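Side-chain contacts in tRNA (Adenine(22)-N(1))-methyltransferase (Mycoplasma capricolum subsp. capricolum, PDB 6QE6), which probably transfers a methyl group from S-adenosylmethionine to N1 of adenine 22 in tRNA, and binds the cofactor product S-adenosylhomocysteine: residues Lys125-His128 against Asn133-Ile136; Asn144-Ala149 against Tyr154-Glu159; Tyr168-Glu173 against Ile203-Asn208; Glu187-Ser192 against Ile234-Lys239. All coordinates share one frame; numbering follows the deposited sequence.

Contact 1: residues Lys125-His128 against Asn133-Ile136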
loop_
_atom_site.group_PDB
_atom_site.type_symbol
_atom_site.label_atom_id
_atom_site.label_comp_id
_atom_site.label_asym_id
_atom_site.label_seq_id
_atom_site.Cartn_x
_atom_site.Cartn_y
_atom_site.Cartn_z
ATOM N N LYS A 125 -11.122 -1.427 -7.425
ATOM C CA LYS A 125 -12.137 -1.716 -8.438
ATOM C C LYS A 125 -12.476 -0.486 -9.285
ATOM O O LYS A 125 -12.865 -0.627 -10.455
ATOM C CB LYS A 125 -13.409 -2.281 -7.789
ATOM C CG LYS A 125 -13.221 -3.652 -7.109
ATOM C CD LYS A 125 -12.363 -4.593 -7.977
ATOM C CE LYS A 125 -11.313 -5.368 -7.153
ATOM N NZ LYS A 125 -11.890 -6.432 -6.236
ATOM N N ASN A 126 -12.334 0.719 -8.728
ATOM C CA ASN A 126 -12.572 1.957 -9.461
ATOM C C ASN A 126 -11.288 2.578 -9.992
ATOM O O ASN A 126 -11.204 3.806 -10.124
ATOM C CB ASN A 126 -13.310 2.967 -8.592
ATOM C CG ASN A 126 -14.768 2.644 -8.471
ATOM O OD1 ASN A 126 -15.348 2.072 -9.385
ATOM N ND2 ASN A 126 -15.372 2.991 -7.340
ATOM N N ASP A 127 -10.283 1.759 -10.295
ATOM C CA ASP A 127 -9.108 2.273 -10.981
ATOM C C ASP A 127 -9.535 2.939 -12.287
ATOM O O ASP A 127 -10.480 2.508 -12.951
ATOM C CB ASP A 127 -8.109 1.138 -11.233
ATOM C CG ASP A 127 -6.785 1.620 -11.836
ATOM O OD1 ASP A 127 -6.335 2.754 -11.538
ATOM O OD2 ASP A 127 -6.186 0.839 -12.610
ATOM N N HIS A 128 -8.840 4.006 -12.645
ATOM C CA HIS A 128 -9.264 4.885 -13.716
ATOM C C HIS A 128 -8.044 5.222 -14.555
ATOM O O HIS A 128 -6.909 5.202 -14.064
ATOM C CB HIS A 128 -9.936 6.141 -13.128
ATOM C CG HIS A 128 -10.706 6.952 -14.121
ATOM N ND1 HIS A 128 -10.095 7.785 -15.039
ATOM C CD2 HIS A 128 -12.041 7.095 -14.310
ATOM C CE1 HIS A 128 -11.020 8.380 -15.772
ATOM N NE2 HIS A 128 -12.208 7.980 -15.351
ATOM N N ASN A 133 0.047 5.692 -11.276
ATOM C CA ASN A 133 0.823 4.898 -10.334
ATOM C C ASN A 133 0.111 4.855 -8.995
ATOM O O ASN A 133 -0.561 5.808 -8.605
ATOM C CB ASN A 133 2.224 5.447 -10.070
ATOM C CG ASN A 133 3.037 5.599 -11.309
ATOM O OD1 ASN A 133 3.664 4.646 -11.779
ATOM N ND2 ASN A 133 3.062 6.813 -11.844
ATOM N N TYR A 134 0.277 3.743 -8.293
ATOM C CA TYR A 134 -0.165 3.621 -6.920
ATOM C C TYR A 134 1.053 3.445 -6.040
ATOM O O TYR A 134 1.994 2.734 -6.405
ATOM C CB TYR A 134 -1.107 2.434 -6.723
ATOM C CG TYR A 134 -2.438 2.619 -7.393
ATOM C CD1 TYR A 134 -3.474 3.278 -6.740
ATOM C CD2 TYR A 134 -2.657 2.151 -8.687
ATOM C CE1 TYR A 134 -4.686 3.463 -7.348
ATOM C CE2 TYR A 134 -3.874 2.327 -9.300
ATOM C CZ TYR A 134 -4.883 2.980 -8.632
ATOM O OH TYR A 134 -6.101 3.152 -9.244
ATOM N N ILE A 135 1.035 4.100 -4.888
ATOM C CA ILE A 135 1.857 3.686 -3.764
ATOM C C ILE A 135 0.910 3.307 -2.641
ATOM O O ILE A 135 0.136 4.145 -2.163
ATOM C CB ILE A 135 2.836 4.778 -3.319
ATOM C CG1 ILE A 135 3.661 5.258 -4.520
ATOM C CG2 ILE A 135 3.708 4.257 -2.160
ATOM C CD1 ILE A 135 4.462 6.475 -4.226
ATOM N N ILE A 136 0.968 2.050 -2.223
ATOM C CA ILE A 136 0.100 1.529 -1.182
ATOM C C ILE A 136 0.944 1.114 0.019
ATOM O O ILE A 136 2.014 0.513 -0.128
ATOM C CB ILE A 136 -0.739 0.359 -1.724
ATOM C CG1 ILE A 136 -1.734 0.907 -2.761
ATOM C CG2 ILE A 136 -1.408 -0.397 -0.585
ATOM C CD1 ILE A 136 -1.994 -0.024 -3.922
#
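D127 and Y134 meet across a helix-to-strand connection of the Rossmann-like methyltransferase fold: D127 lies in the loop that follows helix 117-124, Y134 on strand 133-138, to which that loop leads. The two side chains carry nearly all of the 88 Å² buried here, although their CA atoms stand 9.9 Å apart, so the gap is bridged by side chains alone. Y134 projects from the strand toward the loop, and its phenol OH donates a hydrogen bond to D127 OD1. The modelled O-to-O separation, 2.3 Å from Y134 OH to D127 OD1, is too short to be taken at face value at this resolution; the pairing is clear, the exact length doubtful. D127 places its CG anti to the backbone N (chi1 -175°), which brings the carboxylate to the tyrosine. The carboxylate arrives at the ring edge, near the ring plane, with D127 OD1 3.4 Å from Y134 CE2. It is turned 62° from the ring rather than lying flat with it. OD1 also forms a salt bridge with K176, a positive partner that would be expected to favour the ionised carboxylate. Around this bond, Y134 packs on L124 of helix 117-124, on V110 of strand 109-115 and on the loop residue L96, while D127 touches Y154; backbone bonds from Y134 to I174 and from I136 to I172 join the strand to its antiparallel neighbour, 168-175.

Contact 2: residues Asn144-Ala149 against Tyr154-Glu159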
loop_
_atom_site.group_PDB
_atom_site.type_symbol
_atom_site.label_atom_id
_atom_site.label_comp_id
_atom_site.label_asym_id
_atom_site.label_seq_id
_atom_site.Cartn_x
_atom_site.Cartn_y
_atom_site.Cartn_z
ATOM N N ASN A 144 -3.157 -10.303 -2.388
ATOM C CA ASN A 144 -4.250 -9.979 -3.290
ATOM C C ASN A 144 -3.950 -8.721 -4.107
ATOM O O ASN A 144 -4.440 -8.594 -5.225
ATOM C CB ASN A 144 -5.560 -9.836 -2.493
ATOM C CG ASN A 144 -5.432 -8.841 -1.274
ATOM O OD1 ASN A 144 -4.309 -8.469 -0.868
ATOM N ND2 ASN A 144 -6.586 -8.431 -0.694
ATOM N N LEU A 145 -3.142 -7.792 -3.585
ATOM C CA LEU A 145 -2.744 -6.630 -4.377
ATOM C C LEU A 145 -1.703 -6.985 -5.439
ATOM O O LEU A 145 -1.681 -6.363 -6.509
ATOM C CB LEU A 145 -2.198 -5.513 -3.475
ATOM C CG LEU A 145 -3.103 -5.056 -2.327
ATOM C CD1 LEU A 145 -2.591 -3.780 -1.636
ATOM C CD2 LEU A 145 -4.532 -4.879 -2.844
ATOM N N ARG A 146 -0.833 -7.965 -5.165
ATOM C CA ARG A 146 0.135 -8.373 -6.172
ATOM C C ARG A 146 -0.553 -9.145 -7.297
ATOM O O ARG A 146 -0.225 -8.966 -8.476
ATOM C CB ARG A 146 1.252 -9.193 -5.515
ATOM C CG ARG A 146 2.247 -8.329 -4.714
ATOM C CD ARG A 146 3.499 -9.082 -4.229
ATOM N NE ARG A 146 3.113 -9.983 -3.168
ATOM C CZ ARG A 146 3.408 -9.836 -1.881
ATOM N NH1 ARG A 146 4.154 -8.828 -1.443
ATOM N NH2 ARG A 146 2.956 -10.737 -1.032
ATOM N N LEU A 147 -1.528 -9.988 -6.946
ATOM C CA LEU A 147 -2.332 -10.686 -7.941
ATOM C C LEU A 147 -3.050 -9.698 -8.843
ATOM O O LEU A 147 -3.115 -9.879 -10.064
ATOM C CB LEU A 147 -3.348 -11.577 -7.227
ATOM C CG LEU A 147 -3.788 -12.933 -7.780
ATOM C CD1 LEU A 147 -2.687 -13.608 -8.600
ATOM C CD2 LEU A 147 -4.189 -13.820 -6.596
ATOM N N TRP A 148 -3.610 -8.654 -8.241
ATOM C CA TRP A 148 -4.242 -7.591 -8.996
ATOM C C TRP A 148 -3.266 -6.966 -9.987
ATOM O O TRP A 148 -3.565 -6.863 -11.183
ATOM C CB TRP A 148 -4.787 -6.546 -8.033
ATOM C CG TRP A 148 -5.504 -5.457 -8.722
ATOM C CD1 TRP A 148 -6.789 -5.484 -9.176
ATOM C CD2 TRP A 148 -4.983 -4.165 -9.052
ATOM N NE1 TRP A 148 -7.103 -4.282 -9.769
ATOM C CE2 TRP A 148 -6.012 -3.455 -9.709
ATOM C CE3 TRP A 148 -3.750 -3.537 -8.860
ATOM C CZ2 TRP A 148 -5.850 -2.134 -10.156
ATOM C CZ3 TRP A 148 -3.589 -2.231 -9.312
ATOM C CH2 TRP A 148 -4.638 -1.546 -9.958
ATOM N N ALA A 149 -2.082 -6.562 -9.514
ATOM C CA ALA A 149 -1.094 -5.987 -10.426
ATOM C C ALA A 149 -0.736 -6.968 -11.533
ATOM O O ALA A 149 -0.686 -6.597 -12.704
ATOM C CB ALA A 149 0.171 -5.556 -9.677
ATOM N N TYR A 154 0.441 -4.863 -14.722
ATOM C CA TYR A 154 1.094 -3.671 -14.204
ATOM C C TYR A 154 2.399 -4.059 -13.510
ATOM O O TYR A 154 2.480 -5.089 -12.837
ATOM C CB TYR A 154 0.188 -2.938 -13.208
ATOM C CG TYR A 154 -1.152 -2.479 -13.742
ATOM C CD1 TYR A 154 -1.316 -2.110 -15.081
ATOM C CD2 TYR A 154 -2.257 -2.383 -12.894
ATOM C CE1 TYR A 154 -2.550 -1.675 -15.562
ATOM C CE2 TYR A 154 -3.503 -1.944 -13.365
ATOM C CZ TYR A 154 -3.643 -1.594 -14.694
ATOM O OH TYR A 154 -4.876 -1.168 -15.147
ATOM N N LEU A 155 3.407 -3.212 -13.660
ATOM C CA LEU A 155 4.654 -3.391 -12.947
ATOM C C LEU A 155 4.465 -3.167 -11.447
ATOM O O LEU A 155 3.796 -2.219 -11.018
ATOM C CB LEU A 155 5.697 -2.427 -13.490
ATOM C CG LEU A 155 7.036 -2.466 -12.762
ATOM C CD1 LEU A 155 7.651 -3.870 -12.805
ATOM C CD2 LEU A 155 7.975 -1.422 -13.361
ATOM N N ILE A 156 5.046 -4.062 -10.650
ATOM C CA ILE A 156 5.287 -3.808 -9.236
ATOM C C ILE A 156 6.692 -3.207 -9.155
ATOM O O ILE A 156 7.698 -3.922 -9.193
ATOM C CB ILE A 156 5.130 -5.084 -8.404
ATOM C CG1 ILE A 156 3.685 -5.575 -8.509
ATOM C CG2 ILE A 156 5.445 -4.821 -6.955
ATOM C CD1 ILE A 156 3.445 -6.980 -7.976
ATOM N N LYS A 157 6.763 -1.874 -9.086
ATOM C CA LYS A 157 8.046 -1.195 -9.181
ATOM C C LYS A 157 8.872 -1.308 -7.903
ATOM O O LYS A 157 10.107 -1.294 -7.965
ATOM C CB LYS A 157 7.843 0.283 -9.510
ATOM C CG LYS A 157 9.137 1.073 -9.611
ATOM C CD LYS A 157 8.930 2.393 -10.341
ATOM C CE LYS A 157 10.150 3.326 -10.222
ATOM N NZ LYS A 157 9.829 4.763 -10.601
ATOM N N TYR A 158 8.225 -1.373 -6.745
ATOM C CA TYR A 158 8.947 -1.349 -5.485
ATOM C C TYR A 158 8.079 -1.962 -4.397
ATOM O O TYR A 158 6.865 -1.733 -4.348
ATOM C CB TYR A 158 9.365 0.073 -5.087
ATOM C CG TYR A 158 10.173 0.125 -3.820
ATOM C CD1 TYR A 158 11.447 -0.426 -3.769
ATOM C CD2 TYR A 158 9.653 0.694 -2.658
ATOM C CE1 TYR A 158 12.190 -0.397 -2.614
ATOM C CE2 TYR A 158 10.388 0.722 -1.462
ATOM C CZ TYR A 158 11.667 0.185 -1.453
ATOM O OH TYR A 158 12.438 0.210 -0.308
ATOM N N GLU A 159 8.718 -2.754 -3.544
ATOM C CA GLU A 159 8.099 -3.273 -2.344
ATOM C C GLU A 159 9.094 -3.139 -1.218
ATOM O O GLU A 159 10.309 -3.123 -1.442
ATOM C CB GLU A 159 7.700 -4.737 -2.453
ATOM C CG GLU A 159 6.744 -5.058 -3.547
ATOM C CD GLU A 159 6.244 -6.495 -3.431
ATOM O OE1 GLU A 159 6.580 -7.334 -4.311
ATOM O OE2 GLU A 159 5.521 -6.778 -2.444
#
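The ring of Y154 turns its edge toward the face of the W148 indole in an offset edge-to-face pair, with planes at 64° and centroids of the phenol and six-membered indole rings 5.3 Å apart. The closest carbons are W148 CH2 and Y154 CE2, at 3.6 Å. The R146 guanidinium and the E159 carboxylate form a second flat pair, their planes well turned from each other: R146 NH1 gives a hydrogen bond, part of a salt bridge, to the syn lone pair of E159 OE2 at 2.7 Å. OE2 lies at the guanidinium edge, almost in plane, with an N-H...O angle of 150°. A bend at chi3 of R146 (-72°) swings the guanidinium toward E159. Helix 143-151 here packs on edge strand 155-163 of the sheet, the turn between them tied by Y154 N to A149 O (2.9 Å). Between the two pairs lies I156, its CG1 3.7 Å from A149 CB and its CD1 3.7 Å from R146 CG. A classic beta bulge sets K157 and Y158 together opposite E173, consistent with E159 being the next helix-facing residue after I156. The buried ion pair has further partners: R146 NE bonds to I188 O, and E159 OE1 accepts from S192 N.

Contact 3: residues Tyr168-Glu173 against Ile203-Asn208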
loop_
_atom_site.group_PDB
_atom_site.type_symbol
_atom_site.label_atom_id
_atom_site.label_comp_id
_atom_site.label_asym_id
_atom_site.label_seq_id
_atom_site.Cartn_x
_atom_site.Cartn_y
_atom_site.Cartn_z
ATOM N N TYR A 168 3.151 -4.165 11.684
ATOM C CA TYR A 168 3.835 -4.328 10.410
ATOM C C TYR A 168 3.031 -3.733 9.260
ATOM O O TYR A 168 1.804 -3.584 9.321
ATOM C CB TYR A 168 4.140 -5.798 10.143
ATOM C CG TYR A 168 5.141 -6.297 11.132
ATOM C CD1 TYR A 168 6.468 -5.920 11.042
ATOM C CD2 TYR A 168 4.753 -7.093 12.198
ATOM C CE1 TYR A 168 7.403 -6.353 11.967
ATOM C CE2 TYR A 168 5.680 -7.530 13.135
ATOM C CZ TYR A 168 7.003 -7.158 13.012
ATOM O OH TYR A 168 7.928 -7.590 13.932
ATOM N N TYR A 169 3.757 -3.367 8.209
ATOM C CA TYR A 169 3.185 -2.675 7.067
ATOM C C TYR A 169 3.832 -3.167 5.782
ATOM O O TYR A 169 5.032 -3.460 5.742
ATOM C CB TYR A 169 3.367 -1.168 7.186
ATOM C CG TYR A 169 2.643 -0.581 8.363
ATOM C CD1 TYR A 169 3.270 -0.469 9.606
ATOM C CD2 TYR A 169 1.335 -0.134 8.233
ATOM C CE1 TYR A 169 2.614 0.061 10.664
ATOM C CE2 TYR A 169 0.670 0.401 9.296
ATOM C CZ TYR A 169 1.307 0.489 10.514
ATOM O OH TYR A 169 0.636 1.029 11.584
ATOM N N TRP A 170 3.028 -3.224 4.729
ATOM C CA TRP A 170 3.441 -3.771 3.447
ATOM C C TRP A 170 3.369 -2.634 2.439
ATOM O O TRP A 170 2.281 -2.149 2.108
ATOM C CB TRP A 170 2.551 -4.948 3.039
ATOM C CG TRP A 170 2.775 -6.263 3.789
ATOM C CD1 TRP A 170 3.433 -7.360 3.320
ATOM C CD2 TRP A 170 2.303 -6.619 5.105
ATOM N NE1 TRP A 170 3.416 -8.372 4.255
ATOM C CE2 TRP A 170 2.734 -7.941 5.361
ATOM C CE3 TRP A 170 1.575 -5.946 6.092
ATOM C CZ2 TRP A 170 2.449 -8.606 6.563
ATOM C CZ3 TRP A 170 1.291 -6.599 7.268
ATOM C CH2 TRP A 170 1.729 -7.923 7.498
ATOM N N LEU A 171 4.514 -2.189 1.964
ATOM C CA LEU A 171 4.542 -1.094 1.017
ATOM C C LEU A 171 4.773 -1.657 -0.377
ATOM O O LEU A 171 5.693 -2.455 -0.579
ATOM C CB LEU A 171 5.623 -0.081 1.397
ATOM C CG LEU A 171 5.809 1.088 0.434
ATOM C CD1 LEU A 171 5.916 2.402 1.163
ATOM C CD2 LEU A 171 7.053 0.851 -0.390
ATOM N N ILE A 172 3.937 -1.238 -1.329
ATOM C CA ILE A 172 4.004 -1.727 -2.696
ATOM C C ILE A 172 3.705 -0.569 -3.646
ATOM O O ILE A 172 2.770 0.211 -3.426
ATOM C CB ILE A 172 3.046 -2.924 -2.917
ATOM C CG1 ILE A 172 3.119 -3.427 -4.370
ATOM C CG2 ILE A 172 1.626 -2.596 -2.454
ATOM C CD1 ILE A 172 2.309 -4.691 -4.661
ATOM N N GLU A 173 4.539 -0.422 -4.671
ATOM C CA GLU A 173 4.399 0.622 -5.674
ATOM C C GLU A 173 4.075 -0.032 -7.015
ATOM O O GLU A 173 4.798 -0.923 -7.472
ATOM C CB GLU A 173 5.666 1.480 -5.792
ATOM C CG GLU A 173 5.711 2.268 -7.114
ATOM C CD GLU A 173 6.691 3.446 -7.116
ATOM O OE1 GLU A 173 7.608 3.471 -6.260
ATOM O OE2 GLU A 173 6.548 4.343 -7.985
ATOM N N ILE A 203 12.244 -11.871 7.023
ATOM C CA ILE A 203 12.448 -13.286 7.306
ATOM C C ILE A 203 12.055 -13.590 8.745
ATOM O O ILE A 203 11.379 -14.587 9.024
ATOM C CB ILE A 203 13.902 -13.694 7.001
ATOM C CG1 ILE A 203 14.158 -13.608 5.492
ATOM C CG2 ILE A 203 14.169 -15.096 7.493
ATOM C CD1 ILE A 203 15.620 -13.697 5.118
ATOM N N SER A 204 12.433 -12.708 9.671
ATOM C CA SER A 204 12.066 -12.889 11.071
ATOM C C SER A 204 10.552 -12.962 11.235
ATOM O O SER A 204 10.024 -13.865 11.901
ATOM C CB SER A 204 12.649 -11.750 11.893
ATOM O OG SER A 204 12.336 -11.957 13.240
ATOM N N TYR A 205 9.837 -12.034 10.590
ATOM C CA TYR A 205 8.379 -12.047 10.613
ATOM C C TYR A 205 7.818 -13.367 10.077
ATOM O O TYR A 205 6.843 -13.903 10.621
ATOM C CB TYR A 205 7.854 -10.861 9.805
ATOM C CG TYR A 205 6.353 -10.835 9.667
ATOM C CD1 TYR A 205 5.562 -10.189 10.620
ATOM C CD2 TYR A 205 5.723 -11.451 8.595
ATOM C CE1 TYR A 205 4.192 -10.160 10.508
ATOM C CE2 TYR A 205 4.354 -11.434 8.477
ATOM C CZ TYR A 205 3.594 -10.781 9.433
ATOM O OH TYR A 205 2.223 -10.757 9.318
ATOM N N LEU A 206 8.420 -13.902 9.003
ATOM C CA LEU A 206 7.884 -15.108 8.369
ATOM C C LEU A 206 8.150 -16.344 9.222
ATOM O O LEU A 206 7.316 -17.255 9.273
ATOM C CB LEU A 206 8.477 -15.284 6.969
ATOM C CG LEU A 206 7.993 -14.289 5.931
ATOM C CD1 LEU A 206 8.725 -14.478 4.612
ATOM C CD2 LEU A 206 6.487 -14.458 5.761
ATOM N N GLU A 207 9.312 -16.407 9.881
ATOM C CA GLU A 207 9.538 -17.483 10.835
ATOM C C GLU A 207 8.540 -17.398 11.985
ATOM O O GLU A 207 8.026 -18.424 12.440
ATOM C CB GLU A 207 10.988 -17.455 11.340
ATOM C CG GLU A 207 11.993 -17.263 10.216
ATOM C CD GLU A 207 13.048 -18.367 10.085
ATOM O OE1 GLU A 207 12.683 -19.571 10.098
ATOM O OE2 GLU A 207 14.248 -18.026 9.920
ATOM N N ASN A 208 8.197 -16.180 12.425
ATOM C CA ASN A 208 7.187 -16.076 13.476
ATOM C C ASN A 208 5.813 -16.517 12.976
ATOM O O ASN A 208 5.021 -17.074 13.754
ATOM C CB ASN A 208 7.114 -14.658 14.046
ATOM C CG ASN A 208 6.256 -14.587 15.330
ATOM O OD1 ASN A 208 6.539 -15.274 16.323
ATOM N ND2 ASN A 208 5.198 -13.773 15.301
#
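Strand 168-173 and helix 203-208 come nearest at Y168 and Y205, whose CA atoms are 9.0 Å apart, so only long side chains can span the space. Y205 does so from the helix side, and its CG, anti to the backbone N (chi1 175°), sends the ring toward the strand. There it meets two aromatic groups in different ways. Against Y168 it offers its own edge: Y205 CD1 lies 3.5 Å above the Y168 ring plane, offset toward the rim, and Y205 CE1 approaches Y168 CD2 to 3.5 Å. The planes are 67° apart with centroids separated by 4.9 Å, an edge-to-face pair in which the two side chains run past one another in opposite senses. Against W170 the roles reverse, because the indole points its edge at the face of Y205, offset, with planes 82° apart. Y205 OH sits near the indole plane at that edge, 3.4 Å from W170 CH2. F161, on the adjoining strand 155-163, has its ring against all three. Y168, W170 and Y205 thus form an aromatic cluster, joining the antiparallel end of the Rossmann-like sheet to the long C-terminal helices, consistent with the two-part architecture of TrmK enzymes.

Contact 4: residues Glu187-Ser192 against Ile234-Lys239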
loop_
_atom_site.group_PDB
_atom_site.type_symbol
_atom_site.label_atom_id
_atom_site.label_comp_id
_atom_site.label_asym_id
_atom_site.label_seq_id
_atom_site.Cartn_x
_atom_site.Cartn_y
_atom_site.Cartn_z
ATOM N N GLU A 187 6.455 -15.668 -5.244
ATOM C CA GLU A 187 6.638 -14.219 -5.219
ATOM C C GLU A 187 5.303 -13.507 -5.133
ATOM O O GLU A 187 5.175 -12.496 -4.438
ATOM C CB GLU A 187 7.388 -13.760 -6.458
ATOM C CG GLU A 187 8.867 -13.936 -6.406
ATOM C CD GLU A 187 9.505 -13.572 -7.724
ATOM O OE1 GLU A 187 9.160 -14.218 -8.738
ATOM O OE2 GLU A 187 10.321 -12.622 -7.758
ATOM N N ILE A 188 4.300 -14.010 -5.845
ATOM C CA ILE A 188 2.972 -13.428 -5.736
ATOM C C ILE A 188 2.500 -13.486 -4.294
ATOM O O ILE A 188 1.898 -12.535 -3.771
ATOM C CB ILE A 188 2.006 -14.150 -6.691
ATOM C CG1 ILE A 188 2.423 -13.877 -8.140
ATOM C CG2 ILE A 188 0.592 -13.705 -6.451
ATOM C CD1 ILE A 188 1.394 -14.309 -9.174
ATOM N N GLU A 189 2.835 -14.576 -3.607
ATOM C CA GLU A 189 2.366 -14.780 -2.249
ATOM C C GLU A 189 3.073 -13.853 -1.267
ATOM O O GLU A 189 2.433 -13.239 -0.410
ATOM C CB GLU A 189 2.578 -16.244 -1.862
ATOM C CG GLU A 189 2.167 -16.532 -0.452
ATOM C CD GLU A 189 0.890 -17.311 -0.388
ATOM O OE1 GLU A 189 0.547 -17.919 -1.432
ATOM O OE2 GLU A 189 0.243 -17.319 0.690
ATOM N N PHE A 190 4.399 -13.738 -1.378
ATOM C CA PHE A 190 5.196 -13.141 -0.320
ATOM C C PHE A 190 6.061 -11.968 -0.743
ATOM O O PHE A 190 6.691 -11.358 0.133
ATOM C CB PHE A 190 6.114 -14.187 0.311
ATOM C CG PHE A 190 5.398 -15.351 0.885
ATOM C CD1 PHE A 190 4.563 -15.194 1.984
ATOM C CD2 PHE A 190 5.576 -16.624 0.348
ATOM C CE1 PHE A 190 3.906 -16.286 2.537
ATOM C CE2 PHE A 190 4.931 -17.733 0.902
ATOM C CZ PHE A 190 4.094 -17.559 2.002
ATOM N N GLY A 191 6.145 -11.657 -2.039
ATOM C CA GLY A 191 6.924 -10.520 -2.496
ATOM C C GLY A 191 8.025 -10.874 -3.479
ATOM O O GLY A 191 8.733 -11.859 -3.262
ATOM N N SER A 192 8.175 -10.094 -4.560
ATOM C CA SER A 192 9.288 -10.282 -5.495
ATOM C C SER A 192 10.611 -10.397 -4.748
ATOM O O SER A 192 10.936 -9.541 -3.922
ATOM C CB SER A 192 9.363 -9.116 -6.495
ATOM O OG SER A 192 8.079 -8.684 -6.950
ATOM N N ILE A 234 2.748 -23.311 5.734
ATOM C CA ILE A 234 4.060 -23.379 6.386
ATOM C C ILE A 234 5.140 -23.749 5.383
ATOM O O ILE A 234 6.204 -23.123 5.337
ATOM C CB ILE A 234 4.050 -24.384 7.552
ATOM C CG1 ILE A 234 3.407 -23.782 8.795
ATOM C CG2 ILE A 234 5.480 -24.826 7.879
ATOM C CD1 ILE A 234 2.926 -24.809 9.765
ATOM N N ASN A 235 4.890 -24.790 4.582
ATOM C CA ASN A 235 5.883 -25.231 3.603
ATOM C C ASN A 235 6.127 -24.181 2.532
ATOM O O ASN A 235 7.261 -24.040 2.057
ATOM C CB ASN A 235 5.448 -26.537 2.944
ATOM C CG ASN A 235 5.438 -27.701 3.912
ATOM O OD1 ASN A 235 6.105 -27.671 4.955
ATOM N ND2 ASN A 235 4.680 -28.737 3.573
ATOM N N LYS A 236 5.087 -23.445 2.134
ATOM C CA LYS A 236 5.298 -22.370 1.173
ATOM C C LYS A 236 6.207 -21.304 1.764
ATOM O O LYS A 236 7.159 -20.863 1.105
ATOM C CB LYS A 236 3.955 -21.794 0.720
ATOM C CG LYS A 236 3.499 -22.384 -0.615
ATOM C CD LYS A 236 1.978 -22.490 -0.770
ATOM C CE LYS A 236 1.276 -21.172 -0.531
ATOM N NZ LYS A 236 -0.156 -21.214 -0.969
ATOM N N ILE A 237 5.969 -20.931 3.031
ATOM C CA ILE A 237 6.791 -19.919 3.694
ATOM C C ILE A 237 8.236 -20.385 3.773
ATOM O O ILE A 237 9.175 -19.627 3.488
ATOM C CB ILE A 237 6.244 -19.601 5.101
ATOM C CG1 ILE A 237 4.821 -19.045 5.046
ATOM C CG2 ILE A 237 7.161 -18.628 5.817
ATOM C CD1 ILE A 237 4.253 -18.726 6.413
ATOM N N ARG A 238 8.432 -21.634 4.197
ATOM C CA ARG A 238 9.779 -22.162 4.351
ATOM C C ARG A 238 10.511 -22.171 3.018
ATOM O O ARG A 238 11.707 -21.869 2.954
ATOM C CB ARG A 238 9.715 -23.570 4.945
ATOM C CG ARG A 238 11.052 -24.281 4.947
ATOM C CD ARG A 238 12.037 -23.507 5.782
ATOM N NE ARG A 238 11.551 -23.392 7.154
ATOM C CZ ARG A 238 11.881 -22.402 7.982
ATOM N NH1 ARG A 238 12.692 -21.425 7.573
ATOM N NH2 ARG A 238 11.394 -22.385 9.218
ATOM N N LYS A 239 9.813 -22.522 1.938
ATOM C CA LYS A 239 10.432 -22.430 0.623
ATOM C C LYS A 239 10.833 -20.993 0.324
ATOM O O LYS A 239 11.985 -20.720 -0.039
ATOM C CB LYS A 239 9.491 -22.988 -0.455
ATOM C CG LYS A 239 9.376 -24.505 -0.410
ATOM C CD LYS A 239 8.584 -25.094 -1.573
ATOM C CE LYS A 239 7.801 -26.348 -1.141
ATOM N NZ LYS A 239 6.707 -26.728 -2.090
#
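F190 and E189, at the end of helix 185-190, pack against I237 and K236 of helix 225-244, a mixed helix-to-helix contact, part apolar and part charged, in the C-terminal helical region away from the cofactor. In the apolar part, F190 CZ approaches I237 CG1 at 3.5 Å, the two side chains crossing at about a right angle. F190 also approaches the backbone, F190 CE2 lying 3.8 Å from K236 O. CG of F190, anti to its carbonyl carbon (chi1 -58°), directs the ring at the long helix. The E189 side chain lies across the phenyl ring, its CG 3.2 Å above the centre of one face, before the chain bends at chi2. Beside the phenyl ring, K236 NZ forms a salt bridge with E189 OE1 at 3.4 Å, in which the hydrogen bond is weak. The strongest polar partner of E189 is R233, through OE2, and K143 also forms a salt bridge with OE1. Helix 185-190 stops directly after F190, where G191 takes a positive phi (121°) while its N still bonds to E187 O (2.7 Å). Y240 hydrogen-bonds through its OH to G191 O and sets its ring against F190; L206 and I210 of helix 200-217 touch I237.

From the N terminus, contact 1 closes the short loop between helix 117-124 and strand 133-138, and contact 2 then closes the short connection between helix 143-151 and strand 155-163; these two follow in series. Contact 3 opens next on strand 168-175, and contact 4 opens at helix 185-190 before contact 3 closes on helix 200-217, so the two cross, with contact 4 closing last on helix 225-244. Contacts 1 to 3 share one sheet through the neighbouring strands 133-138, 168-175 and 155-163. R146 of contact 2 reaches the helix end used by contact 4, and the E207-R238 salt bridge links the two C-terminal helices of contacts 3 and 4.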